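Long-range contacts in lovastatin nonaketide synthase, polyketide synthase component (Aspergillus terreus, PDB 7CPX), which builds, together with its partner LovC, the nonaketide chain of lovastatin, joining nine malonyl units with methylation and reduction to yield dihydromonacolin L on its carrier domain: residues A[1941-1946]-A[1975-1980]; A[1966-1971]-A[2032-2037]. The protein carries 2 engineered substitutions. One frame throughout, in Å; residues are numbered along the deposited sequence.

Interaction 1: A[1941-1946]-A[1975-1980]; sequences TVLAAA and GQMLLH
The helical segments carrying V1942, L1943 and A1946 on one side and M1977 and L1978 on the other run in broadly the same direction, their axes 9.0 Å apart at closest approach and inclined by 49°. M1977 contributes the largest share of the contact. Its CB and CG lie over the V1942 and L1943 side chains, touching both, and each of the two crosses the methionine at about a right angle. CG lies 3.5 Å from V1942 CG1 and 3.4 Å from L1943 CD2, and CB is 3.6 Å from L1943 CD1, so both methyls of this leucine take part. The first torsion of M1977 (chi1 -61°) sets CG beside the backbone N; from there the chain bends, and SD stays against the leucine, 3.6 Å from L1943 CD2. The two helices flank strand 1964-1968 in the chain: 1935-1953 precedes it and 1972-1985 follows it, the latter being the helix of a beta-alpha-beta crossover to strand 1988-1993 in a five-stranded parallel sheet with the 3-2-1-4-5 strand order of Rossmann-like folds. Farther along, A1946 presents little more than backbone and CB, and the CA atoms of A1946 and L1978 come within 5.2 Å. One branch of the leucine makes the contact, L1978 CD2 lying 3.5 Å from A1946 CB and equally close to its CA. No hydrogen bond links the segments, and every touching residue is buried. L1943 also packs on V2091 and L2094 of helix 2085-2095, while A1944 and A1945 rest on L1881 of strand 1869-1883.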
loop_
_atom_site.group_PDB
_atom_site.type_symbol
_atom_site.label_atom_id
_atom_site.label_comp_id
_atom_site.label_asym_id
_atom_site.label_seq_id
_atom_site.Cartn_x
_atom_site.Cartn_y
_atom_site.Cartn_z
ATOM N N THR A 1941 -37.228 34.398 13.067
ATOM C CA THR A 1941 -36.587 33.261 12.416
ATOM C C THR A 1941 -36.747 32.000 13.254
ATOM O O THR A 1941 -37.099 30.926 12.742
ATOM C CB THR A 1941 -35.105 33.571 12.198
ATOM O OG1 THR A 1941 -34.971 34.740 11.381
ATOM C CG2 THR A 1941 -34.385 32.404 11.538
ATOM N N VAL A 1942 -36.476 32.116 14.553
ATOM C CA VAL A 1942 -36.605 30.976 15.448
ATOM C C VAL A 1942 -38.021 30.427 15.397
ATOM O O VAL A 1942 -38.233 29.209 15.347
ATOM C CB VAL A 1942 -36.207 31.382 16.877
ATOM C CG1 VAL A 1942 -36.760 30.392 17.872
ATOM C CG2 VAL A 1942 -34.696 31.481 16.997
ATOM N N LEU A 1943 -39.012 31.316 15.403
ATOM C CA LEU A 1943 -40.393 30.857 15.405
ATOM C C LEU A 1943 -40.820 30.322 14.049
ATOM O O LEU A 1943 -41.666 29.430 13.991
ATOM C CB LEU A 1943 -41.333 31.977 15.843
ATOM C CG LEU A 1943 -41.522 32.145 17.351
ATOM C CD1 LEU A 1943 -41.987 30.846 17.997
ATOM C CD2 LEU A 1943 -40.252 32.642 18.009
ATOM N N ALA A 1944 -40.255 30.832 12.957
ATOM C CA ALA A 1944 -40.508 30.219 11.660
ATOM C C ALA A 1944 -40.027 28.777 11.661
ATOM O O ALA A 1944 -40.751 27.864 11.243
ATOM C CB ALA A 1944 -39.819 31.020 10.556
ATOM N N ALA A 1945 -38.813 28.550 12.168
ATOM C CA ALA A 1945 -38.296 27.186 12.243
ATOM C C ALA A 1945 -39.163 26.319 13.148
ATOM O O ALA A 1945 -39.484 25.172 12.807
ATOM C CB ALA A 1945 -36.852 27.198 12.740
ATOM N N ALA A 1946 -39.554 26.851 14.308
ATOM C CA ALA A 1946 -40.347 26.072 15.252
ATOM C C ALA A 1946 -41.714 25.725 14.679
ATOM O O ALA A 1946 -42.183 24.590 14.818
ATOM C CB ALA A 1946 -40.496 26.839 16.565
ATOM N N GLY A 1975 -35.036 26.366 21.430
ATOM C CA GLY A 1975 -35.604 25.424 22.381
ATOM C C GLY A 1975 -36.801 25.998 23.116
ATOM O O GLY A 1975 -37.858 25.363 23.208
ATOM N N GLN A 1976 -36.656 27.219 23.635
ATOM C CA GLN A 1976 -37.764 27.843 24.354
ATOM C C GLN A 1976 -38.968 28.036 23.442
ATOM O O GLN A 1976 -40.110 27.747 23.827
ATOM C CB GLN A 1976 -37.320 29.182 24.942
ATOM C CG GLN A 1976 -38.437 29.969 25.609
ATOM C CD GLN A 1976 -37.943 31.248 26.253
ATOM O OE1 GLN A 1976 -36.740 31.499 26.320
ATOM N NE2 GLN A 1976 -38.872 32.067 26.730
ATOM N N MET A 1977 -38.733 28.518 22.221
ATOM C CA MET A 1977 -39.843 28.783 21.317
ATOM C C MET A 1977 -40.477 27.492 20.814
ATOM O O MET A 1977 -41.687 27.453 20.574
ATOM C CB MET A 1977 -39.362 29.646 20.155
ATOM C CG MET A 1977 -38.816 31.002 20.588
ATOM S SD MET A 1977 -39.984 31.972 21.561
ATOM C CE MET A 1977 -39.152 33.557 21.596
ATOM N N LEU A 1978 -39.688 26.428 20.659
ATOM C CA LEU A 1978 -40.248 25.126 20.319
ATOM C C LEU A 1978 -41.131 24.605 21.440
ATOM O O LEU A 1978 -42.194 24.033 21.182
ATOM C CB LEU A 1978 -39.122 24.136 20.027
ATOM C CG LEU A 1978 -38.412 24.301 18.685
ATOM C CD1 LEU A 1978 -37.046 23.643 18.723
ATOM C CD2 LEU A 1978 -39.254 23.710 17.571
ATOM N N LEU A 1979 -40.704 24.783 22.691
ATOM C CA LEU A 1979 -41.558 24.397 23.808
ATOM C C LEU A 1979 -42.858 25.190 23.795
ATOM O O LEU A 1979 -43.942 24.629 24.001
ATOM C CB LEU A 1979 -40.821 24.599 25.130
ATOM C CG LEU A 1979 -39.678 23.620 25.401
ATOM C CD1 LEU A 1979 -38.897 24.034 26.637
ATOM C CD2 LEU A 1979 -40.206 22.201 25.552
ATOM N N HIS A 1980 -42.769 26.498 23.544
ATOM C CA HIS A 1980 -43.978 27.315 23.474
ATOM C C HIS A 1980 -44.902 26.839 22.358
ATOM O O HIS A 1980 -46.121 26.736 22.547
ATOM C CB HIS A 1980 -43.606 28.782 23.266
ATOM C CG HIS A 1980 -42.967 29.418 24.460
ATOM N ND1 HIS A 1980 -43.191 28.978 25.746
ATOM C CD2 HIS A 1980 -42.110 30.461 24.563
ATOM C CE1 HIS A 1980 -42.500 29.723 26.590
ATOM N NE2 HIS A 1980 -41.836 30.630 25.898
#

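Interaction 2: A[1966-1971]-A[2032-2037]; sequences LVLNPP and LVDLSA
L1966, V1967 and L1968 pair in parallel with L2032, V2033 and D2034, joining two neighbouring strands of the sheet. V2033 N donates to L1966 O at 2.9 Å, and V2033 O receives L1968 N at the same 2.9 Å. Beyond the last bridge, L2035 N still reaches L1968 O, at 3.2 Å, although L2035 has left the strand. The L2035 side chain can be traced outward from there. CB sits 3.9 Å from L1968 O; the first torsion (chi1 -54°) then places CG beside the backbone N, 3.9 Å from V1967 CG1. At the tip CD1 touches two partners, 3.7 Å from V1967 CG1 and 4.0 Å from P1970 CB. V1967 and V2033 point together to this face of the sheet, where V1967 meets helix 1972-1985. L1966, L2032, L1968 and D2034 point to the opposite face, which helix 2041-2051 covers through M2048, M2049 and T2045. Past the strand the chain turns at N1969, whose backbone is in the left-handed helical region, and N1969 ND2 donates to S2036 OG at 3.0 Å, the hydroxyl oxygen lying almost in the amide plane. S2036 OG is also hydrogen-bonded to D2038 O. D2034 closes an Asx turn, its OD1 accepting from S2036 N, while OD2 bonds to T2045 OG1. Side-chain contacts are apolar along most of the strands, and polar groups appear at their C-terminal ends, beside the apolar L2035. Both carboxylate oxygens of the buried D2034 have partners, and the bond from S2036 N could offset part of the cost of burying a charge, if D2034 is ionised.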
loop_
_atom_site.group_PDB
_atom_site.type_symbol
_atom_site.label_atom_id
_atom_site.label_comp_id
_atom_site.label_asym_id
_atom_site.label_seq_id
_atom_site.Cartn_x
_atom_site.Cartn_y
_atom_site.Cartn_z
ATOM N N LEU A 1966 -39.048 14.858 19.356
ATOM C CA LEU A 1966 -37.781 15.230 19.969
ATOM C C LEU A 1966 -37.011 16.123 19.010
ATOM O O LEU A 1966 -36.912 15.815 17.818
ATOM C CB LEU A 1966 -36.953 13.990 20.315
ATOM C CG LEU A 1966 -35.545 14.243 20.862
ATOM C CD1 LEU A 1966 -35.602 14.996 22.177
ATOM C CD2 LEU A 1966 -34.797 12.932 21.030
ATOM N N VAL A 1967 -36.472 17.222 19.529
ATOM C CA VAL A 1967 -35.668 18.161 18.756
ATOM C C VAL A 1967 -34.268 18.158 19.348
ATOM O O VAL A 1967 -34.098 18.396 20.552
ATOM C CB VAL A 1967 -36.268 19.575 18.769
ATOM C CG1 VAL A 1967 -35.484 20.486 17.842
ATOM C CG2 VAL A 1967 -37.730 19.532 18.370
ATOM N N LEU A 1968 -33.272 17.913 18.504
ATOM C CA LEU A 1968 -31.902 17.691 18.942
ATOM C C LEU A 1968 -31.060 18.938 18.705
ATOM O O LEU A 1968 -31.057 19.494 17.602
ATOM C CB LEU A 1968 -31.289 16.497 18.210
ATOM C CG LEU A 1968 -29.804 16.233 18.471
ATOM C CD1 LEU A 1968 -29.533 16.077 19.957
ATOM C CD2 LEU A 1968 -29.345 14.999 17.714
ATOM N N ASN A 1969 -30.351 19.363 19.746
ATOM C CA ASN A 1969 -29.437 20.497 19.690
ATOM C C ASN A 1969 -30.040 21.708 18.969
ATOM O O ASN A 1969 -29.456 22.216 18.010
ATOM C CB ASN A 1969 -28.128 20.089 19.033
ATOM C CG ASN A 1969 -27.049 21.142 19.179
ATOM O OD1 ASN A 1969 -27.134 22.017 20.041
ATOM N ND2 ASN A 1969 -26.027 21.064 18.337
ATOM N N PRO A 1970 -31.202 22.187 19.402
ATOM C CA PRO A 1970 -31.732 23.430 18.855
ATOM C C PRO A 1970 -31.123 24.627 19.559
ATOM O O PRO A 1970 -30.619 24.502 20.686
ATOM C CB PRO A 1970 -33.234 23.318 19.140
ATOM C CG PRO A 1970 -33.288 22.560 20.413
ATOM C CD PRO A 1970 -32.136 21.581 20.368
ATOM N N PRO A 1971 -31.143 25.802 18.936
ATOM C CA PRO A 1971 -30.721 27.011 19.650
ATOM C C PRO A 1971 -31.555 27.221 20.906
ATOM O O PRO A 1971 -32.745 26.907 20.948
ATOM C CB PRO A 1971 -30.953 28.127 18.627
ATOM C CG PRO A 1971 -30.830 27.455 17.308
ATOM C CD PRO A 1971 -31.315 26.043 17.492
ATOM N N LEU A 2032 -38.172 12.946 14.941
ATOM C CA LEU A 2032 -36.896 13.524 15.333
ATOM C C LEU A 2032 -36.580 14.700 14.421
ATOM O O LEU A 2032 -36.681 14.586 13.195
ATOM C CB LEU A 2032 -35.775 12.486 15.261
ATOM C CG LEU A 2032 -34.369 13.004 15.574
ATOM C CD1 LEU A 2032 -34.301 13.568 16.982
ATOM C CD2 LEU A 2032 -33.338 11.906 15.392
ATOM N N VAL A 2033 -36.198 15.821 15.023
ATOM C CA VAL A 2033 -35.869 17.042 14.300
ATOM C C VAL A 2033 -34.451 17.417 14.707
ATOM O O VAL A 2033 -34.233 17.992 15.779
ATOM C CB VAL A 2033 -36.856 18.174 14.603
ATOM C CG1 VAL A 2033 -36.472 19.428 13.843
ATOM C CG2 VAL A 2033 -38.270 17.745 14.254
ATOM N N ASP A 2034 -33.480 17.089 13.860
ATOM C CA ASP A 2034 -32.076 17.373 14.146
ATOM C C ASP A 2034 -31.755 18.764 13.616
ATOM O O ASP A 2034 -31.565 18.956 12.413
ATOM C CB ASP A 2034 -31.173 16.316 13.522
ATOM C CG ASP A 2034 -29.703 16.572 13.795
ATOM O OD1 ASP A 2034 -29.390 17.494 14.577
ATOM O OD2 ASP A 2034 -28.858 15.848 13.228
ATOM N N LEU A 2035 -31.692 19.738 14.520
ATOM C CA LEU A 2035 -31.305 21.099 14.184
ATOM C C LEU A 2035 -29.843 21.373 14.498
ATOM O O LEU A 2035 -29.418 22.532 14.466
ATOM C CB LEU A 2035 -32.194 22.100 14.925
ATOM C CG LEU A 2035 -33.700 21.914 14.735
ATOM C CD1 LEU A 2035 -34.462 23.066 15.366
ATOM C CD2 LEU A 2035 -34.052 21.786 13.263
ATOM N N SER A 2036 -29.067 20.335 14.802
ATOM C CA SER A 2036 -27.654 20.505 15.105
ATOM C C SER A 2036 -26.921 21.037 13.884
ATOM O O SER A 2036 -26.715 20.308 12.908
ATOM C CB SER A 2036 -27.038 19.182 15.560
ATOM O OG SER A 2036 -25.683 19.354 15.935
ATOM N N ALA A 2037 -26.524 22.310 13.927
ATOM C CA ALA A 2037 -25.778 22.880 12.814
ATOM C C ALA A 2037 -24.466 22.139 12.603
ATOM O O ALA A 2037 -24.082 21.848 11.464
ATOM C CB ALA A 2037 -25.523 24.365 13.062
#

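Helix 1972-1985 connects the two contacts, whose centres are 11 Å apart. L1978 serves both: one branch faces A1946 in interaction 1, while the other turns to the sheet, with L1978 CD1 3.6 Å from V1967 CG1, 3.8 Å from P1970 CB and 4.3 Å from L2035 CD1. Interaction 2 is therefore the inner layer and interaction 1 the layer outside it, and the loop 1969-1971 leads directly from one to the other. Both lie away from the catalytic and ligand-binding sites; the bound NADP occupies the ketoreductase domain, on a different sheet. The fold here is consistent with the inactive enoyl-reductase-like region expected in a synthase that works with LovC.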